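Local atomic coordinates of tetraacyldisaccharide 4'-kinase (Aquifex aeolicus, PDB entry 4EHX), a protein that transfers the gamma-phosphate of ATP to the 4'-position of a tetraacyldisaccharide 1-phosphate, forming lipid IVA in the last step of lipid IVA biosynthesis. Residues 52-57 with 304-309. Numbering follows the deposited sequence.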
ATOM      1  N   THR A  52       1.702  -1.321   0.570  1.00 20.21           N
ATOM      2  CA  THR A  52       0.900  -1.486   1.784  1.00 26.10           C
ATOM      3  C   THR A  52       1.743  -2.119   2.892  1.00 28.64           C
ATOM      4  O   THR A  52       1.784  -1.610   4.019  1.00 23.26           O
ATOM      5  CB  THR A  52      -0.372  -2.323   1.519  1.00 28.09           C
ATOM      6  OG1 THR A  52      -1.139  -1.691   0.491  1.00 34.83           O
ATOM      7  CG2 THR A  52      -1.230  -2.415   2.776  1.00 29.52           C
ATOM      8  N   SER A  53       2.418  -3.222   2.576  1.00 21.49           N
ATOM      9  CA  SER A  53       3.310  -3.855   3.552  1.00 23.90           C
ATOM     10  C   SER A  53       4.380  -2.899   4.059  1.00 19.45           C
ATOM     11  O   SER A  53       4.705  -2.883   5.255  1.00 19.73           O
ATOM     12  CB  SER A  53       3.982  -5.108   2.970  1.00 21.70           C
ATOM     13  OG  SER A  53       3.034  -6.112   2.711  1.00 29.54           O
ATOM     14  N   PHE A  54       4.954  -2.102   3.163  1.00 18.61           N
ATOM     15  CA  PHE A  54       6.001  -1.201   3.591  1.00 17.58           C
ATOM     16  C   PHE A  54       5.465  -0.102   4.501  1.00 19.26           C
ATOM     17  O   PHE A  54       6.129   0.295   5.455  1.00 21.78           O
ATOM     18  CB  PHE A  54       6.773  -0.581   2.407  1.00 17.82           C
ATOM     19  CG  PHE A  54       7.971   0.186   2.849  1.00 19.73           C
ATOM     20  CD1 PHE A  54       9.154  -0.478   3.184  1.00 23.17           C
ATOM     21  CD2 PHE A  54       7.913   1.560   2.990  1.00 16.43           C
ATOM     22  CE1 PHE A  54      10.264   0.223   3.639  1.00 22.73           C
ATOM     23  CE2 PHE A  54       9.008   2.261   3.455  1.00 19.09           C
ATOM     24  CZ  PHE A  54      10.189   1.596   3.772  1.00 25.94           C
ATOM     25  N   VAL A  55       4.274   0.411   4.204  1.00 25.04           N
ATOM     26  CA  VAL A  55       3.677   1.419   5.084  1.00 21.02           C
ATOM     27  C   VAL A  55       3.510   0.870   6.505  1.00 21.80           C
ATOM     28  O   VAL A  55       3.846   1.542   7.486  1.00 22.21           O
ATOM     29  CB  VAL A  55       2.321   1.953   4.526  1.00 21.11           C
ATOM     30  CG1 VAL A  55       1.654   2.842   5.543  1.00 24.82           C
ATOM     31  CG2 VAL A  55       2.570   2.718   3.220  1.00 22.95           C
ATOM     32  N   MET A  56       3.002  -0.355   6.620  1.00 18.50           N
ATOM     33  CA  MET A  56       2.838  -0.990   7.936  1.00 19.28           C
ATOM     34  C   MET A  56       4.181  -1.104   8.642  1.00 24.52           C
ATOM     35  O   MET A  56       4.311  -0.820   9.833  1.00 23.06           O
ATOM     36  CB  MET A  56       2.244  -2.388   7.780  1.00 24.45           C
ATOM     37  CG  MET A  56       0.810  -2.403   7.257  1.00 32.47           C
ATOM     38  SD  MET A  56       0.341  -4.070   6.710  1.00 32.06           S
ATOM     39  CE  MET A  56       0.372  -4.924   8.286  1.00 33.05           C
ATOM     40  N   TYR A  57       5.180  -1.547   7.891  1.00 20.57           N
ATOM     41  CA  TYR A  57       6.532  -1.707   8.404  1.00 21.03           C
ATOM     42  C   TYR A  57       7.108  -0.378   8.898  1.00 21.51           C
ATOM     43  O   TYR A  57       7.670  -0.289   9.994  1.00 19.96           O
ATOM     44  CB  TYR A  57       7.416  -2.312   7.313  1.00 22.55           C
ATOM     45  CG  TYR A  57       8.884  -2.218   7.622  1.00 24.89           C
ATOM     46  CD1 TYR A  57       9.507  -3.161   8.440  1.00 23.44           C
ATOM     47  CD2 TYR A  57       9.656  -1.190   7.090  1.00 23.00           C
ATOM     48  CE1 TYR A  57      10.866  -3.067   8.727  1.00 30.08           C
ATOM     49  CE2 TYR A  57      11.006  -1.092   7.363  1.00 25.23           C
ATOM     50  CZ  TYR A  57      11.604  -2.026   8.185  1.00 30.21           C
ATOM     51  OH  TYR A  57      12.945  -1.906   8.454  1.00 27.03           O
ATOM     52  N   GLU A 304      18.850  -0.600  10.130  1.00 27.51           N
ATOM     53  CA  GLU A 304      19.366   0.472  10.972  1.00 30.59           C
ATOM     54  C   GLU A 304      19.764   1.721  10.180  1.00 30.37           C
ATOM     55  O   GLU A 304      19.690   2.828  10.707  1.00 27.90           O
ATOM     56  CB  GLU A 304      20.511  -0.014  11.866  1.00 31.50           C
ATOM     57  CG  GLU A 304      20.010  -0.874  13.022  1.00 42.44           C
ATOM     58  CD  GLU A 304      21.074  -1.799  13.568  1.00 52.88           C
ATOM     59  OE1 GLU A 304      21.117  -2.982  13.134  1.00 40.55           O
ATOM     60  OE2 GLU A 304      21.863  -1.338  14.427  1.00 41.37           O
ATOM     61  N   LYS A 305      20.188   1.548   8.929  1.00 28.82           N
ATOM     62  CA  LYS A 305      20.483   2.702   8.082  1.00 28.38           C
ATOM     63  C   LYS A 305      19.203   3.454   7.717  1.00 26.01           C
ATOM     64  O   LYS A 305      19.199   4.682   7.631  1.00 27.51           O
ATOM     65  CB  LYS A 305      21.225   2.301   6.808  1.00 32.45           C
ATOM     66  CG  LYS A 305      22.548   1.578   7.054  1.00 42.26           C
ATOM     67  CD  LYS A 305      23.506   2.430   7.857  1.00 59.12           C
ATOM     68  CE  LYS A 305      23.871   3.707   7.112  1.00 63.06           C
ATOM     69  NZ  LYS A 305      24.575   4.663   8.005  1.00 70.71           N
ATOM     70  N   LEU A 306      18.121   2.724   7.483  1.00 25.13           N
ATOM     71  CA  LEU A 306      16.849   3.386   7.217  1.00 26.50           C
ATOM     72  C   LEU A 306      16.365   4.129   8.462  1.00 28.36           C
ATOM     73  O   LEU A 306      15.887   5.268   8.368  1.00 26.57           O
ATOM     74  CB  LEU A 306      15.805   2.394   6.709  1.00 20.75           C
ATOM     75  CG  LEU A 306      14.403   2.978   6.520  1.00 26.10           C
ATOM     76  CD1 LEU A 306      14.440   4.107   5.466  1.00 25.70           C
ATOM     77  CD2 LEU A 306      13.420   1.894   6.116  1.00 26.54           C
ATOM     78  N   LYS A 307      16.534   3.506   9.632  1.00 25.72           N
ATOM     79  CA  LYS A 307      16.129   4.127  10.892  1.00 24.84           C
ATOM     80  C   LYS A 307      16.875   5.438  11.081  1.00 26.61           C
ATOM     81  O   LYS A 307      16.312   6.423  11.558  1.00 26.48           O
ATOM     82  CB  LYS A 307      16.410   3.204  12.095  1.00 25.09           C
ATOM     83  CG  LYS A 307      15.467   1.986  12.187  1.00 30.34           C
ATOM     84  CD  LYS A 307      15.815   1.141  13.417  1.00 35.06           C
ATOM     85  CE  LYS A 307      14.810   0.013  13.664  1.00 39.47           C
ATOM     86  NZ  LYS A 307      15.255  -0.841  14.812  1.00 38.21           N
ATOM     87  N   LYS A 308      18.153   5.449  10.721  1.00 26.74           N
ATOM     88  CA  LYS A 308      18.948   6.670  10.834  1.00 29.93           C
ATOM     89  C   LYS A 308      18.434   7.775   9.920  1.00 29.16           C
ATOM     90  O   LYS A 308      18.382   8.935  10.330  1.00 26.20           O
ATOM     91  CB  LYS A 308      20.428   6.395  10.559  1.00 32.72           C
ATOM     92  CG  LYS A 308      21.323   7.627  10.655  1.00 34.63           C
ATOM     93  CD  LYS A 308      22.792   7.228  10.690  1.00 37.86           C
ATOM     94  CE  LYS A 308      23.696   8.452  10.780  1.00 42.11           C
ATOM     95  NZ  LYS A 308      25.138   8.071  10.766  1.00 46.45           N
ATOM     96  N   LEU A 309      18.057   7.429   8.687  1.00 25.79           N
ATOM     97  CA  LEU A 309      17.517   8.435   7.770  1.00 29.09           C
ATOM     98  C   LEU A 309      16.239   9.015   8.344  1.00 28.32           C
ATOM     99  O   LEU A 309      15.988  10.210   8.239  1.00 28.31           O
ATOM    100  CB  LEU A 309      17.201   7.856   6.387  1.00 28.12           C
ATOM    101  CG  LEU A 309      18.340   7.541   5.418  1.00 42.82           C
ATOM    102  CD1 LEU A 309      17.773   6.855   4.179  1.00 34.77           C
ATOM    103  CD2 LEU A 309      19.115   8.800   5.038  1.00 43.24           C
TER
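Phe54 and Tyr57, one helical turn apart, receive Leu306 at the edges of their rings, and these apolar touches carry the contact between 52-57 and 304-309. Thr52, in the predicted ATP-binding site, and Ser53 begin the segment well back from it. Phe54 has CG anti to the backbone N (chi1 -172°), which carries its ring out toward the second helix. There Phe54 CZ lies 4.0 Å from Leu306 CD2, with the methyl near the ring plane, not over a face. Tyr57 reaches out in the same way, and its CE2 is also 4.0 Å from Leu306 CD2, again at the edge. A single methyl touches both aromatic edges, while the helix backbones stay distant: even the nearest CA atoms, of Tyr57 and Lys307, are 11.5 Å apart. To one side of the methyl, Tyr57 OH hydrogen-bonds Glu303 OE1, just ahead of 304-309, adding a polar tie between the helices. Helix 51-61, whose first turn holds the last residues of the predicted ATP-binding P-loop, is joined to the C-terminal helix 303-312. Leu300 of strand 291-300 touches both Tyr57 and Leu306, strand 201-212 offers Met204 to Phe54 and Phe202 to Leu306, and helix 99-107 packs against Thr52, Val55 and Met56.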